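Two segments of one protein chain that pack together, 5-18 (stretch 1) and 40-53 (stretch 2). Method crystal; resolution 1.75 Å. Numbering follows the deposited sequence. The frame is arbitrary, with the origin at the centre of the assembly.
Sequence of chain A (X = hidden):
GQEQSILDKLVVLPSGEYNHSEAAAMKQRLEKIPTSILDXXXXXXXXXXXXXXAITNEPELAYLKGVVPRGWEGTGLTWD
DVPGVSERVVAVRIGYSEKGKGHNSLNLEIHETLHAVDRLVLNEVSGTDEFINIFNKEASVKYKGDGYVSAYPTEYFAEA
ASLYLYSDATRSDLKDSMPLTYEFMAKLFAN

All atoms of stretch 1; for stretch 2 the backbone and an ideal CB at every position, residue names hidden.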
# COMPACT_ATOMS: atom_id res chain seq x y z
N SER A 5 16.87 3.86 -12.71
CA SER A 5 15.71 3.25 -12.06
C SER A 5 14.37 3.77 -12.59
O SER A 5 14.20 4.96 -12.81
CB SER A 5 15.77 3.46 -10.55
OG SER A 5 14.57 3.04 -9.91
N ILE A 6 13.39 2.85 -12.71
CA ILE A 6 12.01 3.15 -13.07
C ILE A 6 11.40 4.15 -12.06
O ILE A 6 10.55 4.95 -12.42
CB ILE A 6 11.20 1.81 -13.17
CG1 ILE A 6 9.67 2.04 -13.29
CG2 ILE A 6 11.53 0.85 -12.03
CD1 ILE A 6 9.21 2.37 -14.66
N LEU A 7 11.89 4.13 -10.80
CA LEU A 7 11.38 5.01 -9.74
C LEU A 7 11.63 6.53 -10.01
O LEU A 7 10.87 7.36 -9.52
CB LEU A 7 11.90 4.58 -8.35
CG LEU A 7 11.41 3.22 -7.79
CD1 LEU A 7 11.86 3.04 -6.36
CD2 LEU A 7 9.89 3.12 -7.76
N ASP A 8 12.65 6.87 -10.81
CA ASP A 8 12.97 8.24 -11.20
C ASP A 8 11.83 8.84 -12.05
O ASP A 8 11.66 10.05 -12.05
CB ASP A 8 14.29 8.29 -11.98
CG ASP A 8 15.51 7.86 -11.18
OD1 ASP A 8 15.39 7.70 -9.94
OD2 ASP A 8 16.58 7.68 -11.79
N LYS A 9 11.04 8.00 -12.75
CA LYS A 9 9.90 8.52 -13.52
C LYS A 9 8.54 8.15 -12.88
O LYS A 9 7.60 8.94 -12.99
CB LYS A 9 9.97 8.14 -15.00
CG LYS A 9 10.00 6.65 -15.31
CD LYS A 9 10.14 6.45 -16.81
CE LYS A 9 9.94 5.00 -17.15
NZ LYS A 9 10.24 4.71 -18.58
N LEU A 10 8.45 6.99 -12.21
CA LEU A 10 7.24 6.50 -11.54
C LEU A 10 6.92 7.30 -10.26
O LEU A 10 5.75 7.60 -9.99
CB LEU A 10 7.39 4.99 -11.24
CG LEU A 10 6.22 4.24 -10.57
CD1 LEU A 10 5.02 4.10 -11.51
CD2 LEU A 10 6.63 2.85 -10.17
N VAL A 11 7.97 7.63 -9.47
CA VAL A 11 7.80 8.41 -8.24
C VAL A 11 7.81 9.89 -8.58
O VAL A 11 8.78 10.37 -9.15
CB VAL A 11 8.82 8.04 -7.12
CG1 VAL A 11 8.71 9.00 -5.92
CG2 VAL A 11 8.63 6.60 -6.68
N VAL A 12 6.72 10.59 -8.25
CA VAL A 12 6.62 12.02 -8.51
C VAL A 12 6.76 12.77 -7.17
O VAL A 12 5.92 12.61 -6.29
CB VAL A 12 5.35 12.40 -9.32
CG1 VAL A 12 5.27 13.92 -9.55
CG2 VAL A 12 5.32 11.67 -10.67
N LEU A 13 7.85 13.52 -7.01
CA LEU A 13 8.13 14.29 -5.80
C LEU A 13 7.45 15.66 -5.92
O LEU A 13 7.16 16.07 -7.06
CB LEU A 13 9.67 14.43 -5.57
CG LEU A 13 10.44 13.11 -5.35
CD1 LEU A 13 11.90 13.36 -5.23
CD2 LEU A 13 9.95 12.35 -4.12
N PRO A 14 7.14 16.38 -4.81
CA PRO A 14 6.45 17.67 -4.95
C PRO A 14 7.27 18.73 -5.68
O PRO A 14 8.50 18.79 -5.54
CB PRO A 14 6.18 18.10 -3.50
CG PRO A 14 6.27 16.84 -2.70
CD PRO A 14 7.33 16.03 -3.38
N SER A 15 6.57 19.58 -6.47
CA SER A 15 7.19 20.68 -7.23
C SER A 15 7.57 21.81 -6.29
O SER A 15 8.46 22.61 -6.60
CB SER A 15 6.24 21.17 -8.33
OG SER A 15 5.04 21.67 -7.78
N GLY A 16 6.88 21.87 -5.15
CA GLY A 16 7.15 22.82 -4.08
C GLY A 16 8.22 22.27 -3.15
O GLY A 16 9.01 21.40 -3.54
N GLU A 17 8.27 22.76 -1.91
CA GLU A 17 9.28 22.31 -0.95
C GLU A 17 8.87 21.02 -0.24
O GLU A 17 7.68 20.82 0.05
CB GLU A 17 9.63 23.43 0.04
CG GLU A 17 11.02 23.32 0.64
CD GLU A 17 12.16 23.26 -0.36
OE1 GLU A 17 12.69 22.15 -0.59
OE2 GLU A 17 12.50 24.32 -0.94
N TYR A 18 9.84 20.11 0.00
CA TYR A 18 9.57 18.82 0.66
C TYR A 18 10.75 18.33 1.48
O TYR A 18 11.90 18.70 1.21
CB TYR A 18 9.10 17.74 -0.35
CG TYR A 18 10.15 17.35 -1.38
CD1 TYR A 18 10.98 16.26 -1.16
CD2 TYR A 18 10.28 18.06 -2.57
CE1 TYR A 18 11.98 15.92 -2.08
CE2 TYR A 18 11.26 17.71 -3.51
CZ TYR A 18 12.10 16.64 -3.26
OH TYR A 18 13.05 16.28 -4.18
N UNK A 40 5.54 -2.31 -15.07
CA UNK A 40 4.15 -2.58 -15.41
C UNK A 40 3.24 -1.50 -14.84
O UNK A 40 2.36 -1.02 -15.55
CB UNK A 40 3.73 -3.96 -14.89
N UNK A 41 3.48 -1.05 -13.58
CA UNK A 41 2.69 0.03 -12.98
C UNK A 41 2.78 1.30 -13.83
O UNK A 41 1.75 1.90 -14.15
CB UNK A 41 3.17 0.31 -11.55
N UNK A 42 4.01 1.70 -14.20
CA UNK A 42 4.24 2.88 -15.03
C UNK A 42 3.53 2.78 -16.39
O UNK A 42 3.00 3.79 -16.84
CB UNK A 42 5.74 3.08 -15.24
N UNK A 43 3.52 1.60 -17.03
CA UNK A 43 2.86 1.43 -18.34
C UNK A 43 1.32 1.66 -18.29
O UNK A 43 0.74 1.98 -19.32
CB UNK A 43 3.15 0.02 -18.87
N UNK A 44 0.70 1.54 -17.08
CA UNK A 44 -0.74 1.75 -16.86
C UNK A 44 -1.09 3.20 -16.47
O UNK A 44 -2.23 3.49 -16.07
CB UNK A 44 -1.23 0.80 -15.77
N UNK A 45 -0.12 4.10 -16.57
CA UNK A 45 -0.30 5.50 -16.23
C UNK A 45 -0.32 5.74 -14.74
O UNK A 45 -0.78 6.80 -14.30
CB UNK A 45 -1.60 6.03 -16.85
N UNK A 46 0.17 4.78 -13.94
CA UNK A 46 0.24 4.92 -12.48
C UNK A 46 1.40 5.84 -12.15
O UNK A 46 2.44 5.75 -12.79
CB UNK A 46 0.40 3.56 -11.79
N UNK A 47 1.19 6.72 -11.18
CA UNK A 47 2.22 7.57 -10.61
C UNK A 47 2.17 7.39 -9.10
O UNK A 47 1.09 7.25 -8.53
CB UNK A 47 2.03 9.03 -11.01
N UNK A 48 3.33 7.31 -8.47
CA UNK A 48 3.44 7.22 -7.02
C UNK A 48 3.84 8.62 -6.57
O UNK A 48 4.99 9.02 -6.73
CB UNK A 48 4.44 6.16 -6.57
N UNK A 49 2.87 9.37 -6.05
CA UNK A 49 3.11 10.74 -5.62
C UNK A 49 3.36 10.81 -4.12
O UNK A 49 2.48 10.46 -3.32
CB UNK A 49 1.93 11.63 -6.00
N UNK A 50 4.56 11.26 -3.74
CA UNK A 50 4.92 11.44 -2.32
C UNK A 50 4.62 12.90 -2.05
O UNK A 50 5.12 13.78 -2.77
CB UNK A 50 6.38 11.08 -2.02
N UNK A 51 3.72 13.16 -1.11
CA UNK A 51 3.24 14.52 -0.85
C UNK A 51 3.78 15.12 0.42
O UNK A 51 3.91 14.42 1.42
CB UNK A 51 1.71 14.53 -0.79
N UNK A 52 4.08 16.42 0.41
CA UNK A 52 4.55 17.07 1.63
C UNK A 52 3.37 17.43 2.54
O UNK A 52 3.50 17.35 3.75
CB UNK A 52 5.36 18.32 1.29
N UNK A 53 2.22 17.76 1.97
CA UNK A 53 1.05 18.02 2.81
C UNK A 53 0.04 16.88 2.79
O UNK A 53 0.35 15.76 2.37
CB UNK A 53 0.37 19.31 2.36

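Position 40 has helical angles (-61/-42) and a CA-to-CB bond pointing away, with nothing of stretch 1 within 5.5 Å of the ideal CB, so stretch 1 sets no preference; it is Ala 40. At 41 the bond points toward stretch 1 and the ideal CB lies 4.2 Å from Leu 10 CD1. An apolar side chain would suit, and several could serve; Leu 41 packs its CB 4.2 Å from Leu 10 CD1.

Position 42 is more demanding. Its ideal CB is 3.6 Å from Ile 6 CD1, 3.9 Å from Leu 10 CD1 and 5.0 Å from Lys 9 CE. A long apolar or aromatic residue could cover all three. The deposited Tyr 42 (chi1 t) lays one ring face under Lys 9: CE sits 3.8 Å from the Tyr 42 ring centroid, 18° off the normal, a CH-pi contact.

Positions 43 and 44 meet nothing, leaving the choice open; they are Ser 43, whose OG donates to Ala 40 O (2.8 Å), and Lys 44. At 45 phi is 77°, which by itself favours glycine, and Gly 45 is present. At 46 CB points sideways, 4.7 Å from Leu 10 CD1, and the backbone O of 46 lies 3.3 Å from Leu 10 CD1; a small or branched apolar group fits. Val 46 keeps its side chain no closer than 4.6 Å to stretch 1.

At 47 the ideal CB is 4.1 Å from Leu 10 O and 4.2 Å from Val 12 CG2, so a long aliphatic chain could run along Val 12. Lys 47 does so, CD 3.7 Å from Val 12 CG2.

Position 48 pairs with Val 11 in a parallel bridge, CB on the same face. Its N donates to Leu 10 O (2.9 Å, 170°) and its O accepts from Val 12 N (2.8 Å, 161°). Branched apolar residues suit; Ile 48 reaches Leu 10, CD1 to CD2 3.7 Å. Position 49 pairs with Val 12 on the other face, where a beta-former or long aliphatic stem would serve. Lys 49 places CG 4.0 Å from Val 12 CB, while its end leads away.

At 50, N donates to Val 12 O (3.2 Å, 151°), and CB is 4.3 Å from Leu 13 CD2: an apolar site. Leu 50 CD1 lies 3.8 Å from both Val 11 CG1 and Leu 13 CD2.

Position 51 points away, leaving the choice wide; it is Thr 51. At 52 CB points toward stretch 1, 3.6 Å from Glu 17 O; several polar or aliphatic chains could suit. Gln 52 puts OE1 3.4 Å from Tyr 18 CA. Position 53, out of reach, is Gly 53.

Stretch 2 40-53: ALYSKGVKIKLTQG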
# COMPACT_ATOMS: atom_id res chain seq x y z
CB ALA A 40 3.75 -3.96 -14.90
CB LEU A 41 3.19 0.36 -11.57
CG LEU A 41 2.63 -0.47 -10.44
CD1 LEU A 41 3.34 -0.09 -9.15
CD2 LEU A 41 1.10 -0.30 -10.32
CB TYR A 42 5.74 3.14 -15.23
CG TYR A 42 6.01 4.48 -15.87
CD1 TYR A 42 6.03 5.65 -15.11
CD2 TYR A 42 6.20 4.60 -17.24
CE1 TYR A 42 6.29 6.89 -15.69
CE2 TYR A 42 6.44 5.84 -17.84
CZ TYR A 42 6.50 6.98 -17.05
OH TYR A 42 6.72 8.20 -17.62
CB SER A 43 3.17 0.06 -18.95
OG SER A 43 2.44 -0.96 -18.30
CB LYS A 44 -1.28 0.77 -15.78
CG LYS A 44 -0.89 -0.70 -15.99
CD LYS A 44 -1.75 -1.44 -17.01
CE LYS A 44 -0.97 -2.46 -17.81
NZ LYS A 44 -0.42 -3.56 -16.97
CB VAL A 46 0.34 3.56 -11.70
CG1 VAL A 46 0.59 3.79 -10.20
CG2 VAL A 46 -0.92 2.73 -11.88
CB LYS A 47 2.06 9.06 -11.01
CG LYS A 47 2.43 9.39 -12.48
CD LYS A 47 3.89 9.05 -12.87
CE LYS A 47 4.32 9.70 -14.18
NZ LYS A 47 3.41 9.37 -15.31
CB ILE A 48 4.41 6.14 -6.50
CG1 ILE A 48 4.02 4.73 -6.98
CG2 ILE A 48 4.54 6.21 -4.95
CD1 ILE A 48 5.17 3.72 -6.86
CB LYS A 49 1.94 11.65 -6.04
CG LYS A 49 1.83 11.81 -7.55
CD LYS A 49 0.80 12.83 -7.96
CE LYS A 49 0.67 12.88 -9.47
NZ LYS A 49 -0.37 13.85 -9.89
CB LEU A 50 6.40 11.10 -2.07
CG LEU A 50 6.88 9.72 -2.54
CD1 LEU A 50 8.33 9.52 -2.19
CD2 LEU A 50 5.98 8.58 -2.02
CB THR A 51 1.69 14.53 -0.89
OG1 THR A 51 1.16 13.90 0.29
CG2 THR A 51 1.12 13.82 -2.13
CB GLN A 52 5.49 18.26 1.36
CG GLN A 52 6.17 18.79 2.63
CD GLN A 52 7.04 17.80 3.39
OE1 GLN A 52 7.77 16.97 2.82
NE2 GLN A 52 7.01 17.89 4.70
O HOH W 1 4.13 14.44 -5.21
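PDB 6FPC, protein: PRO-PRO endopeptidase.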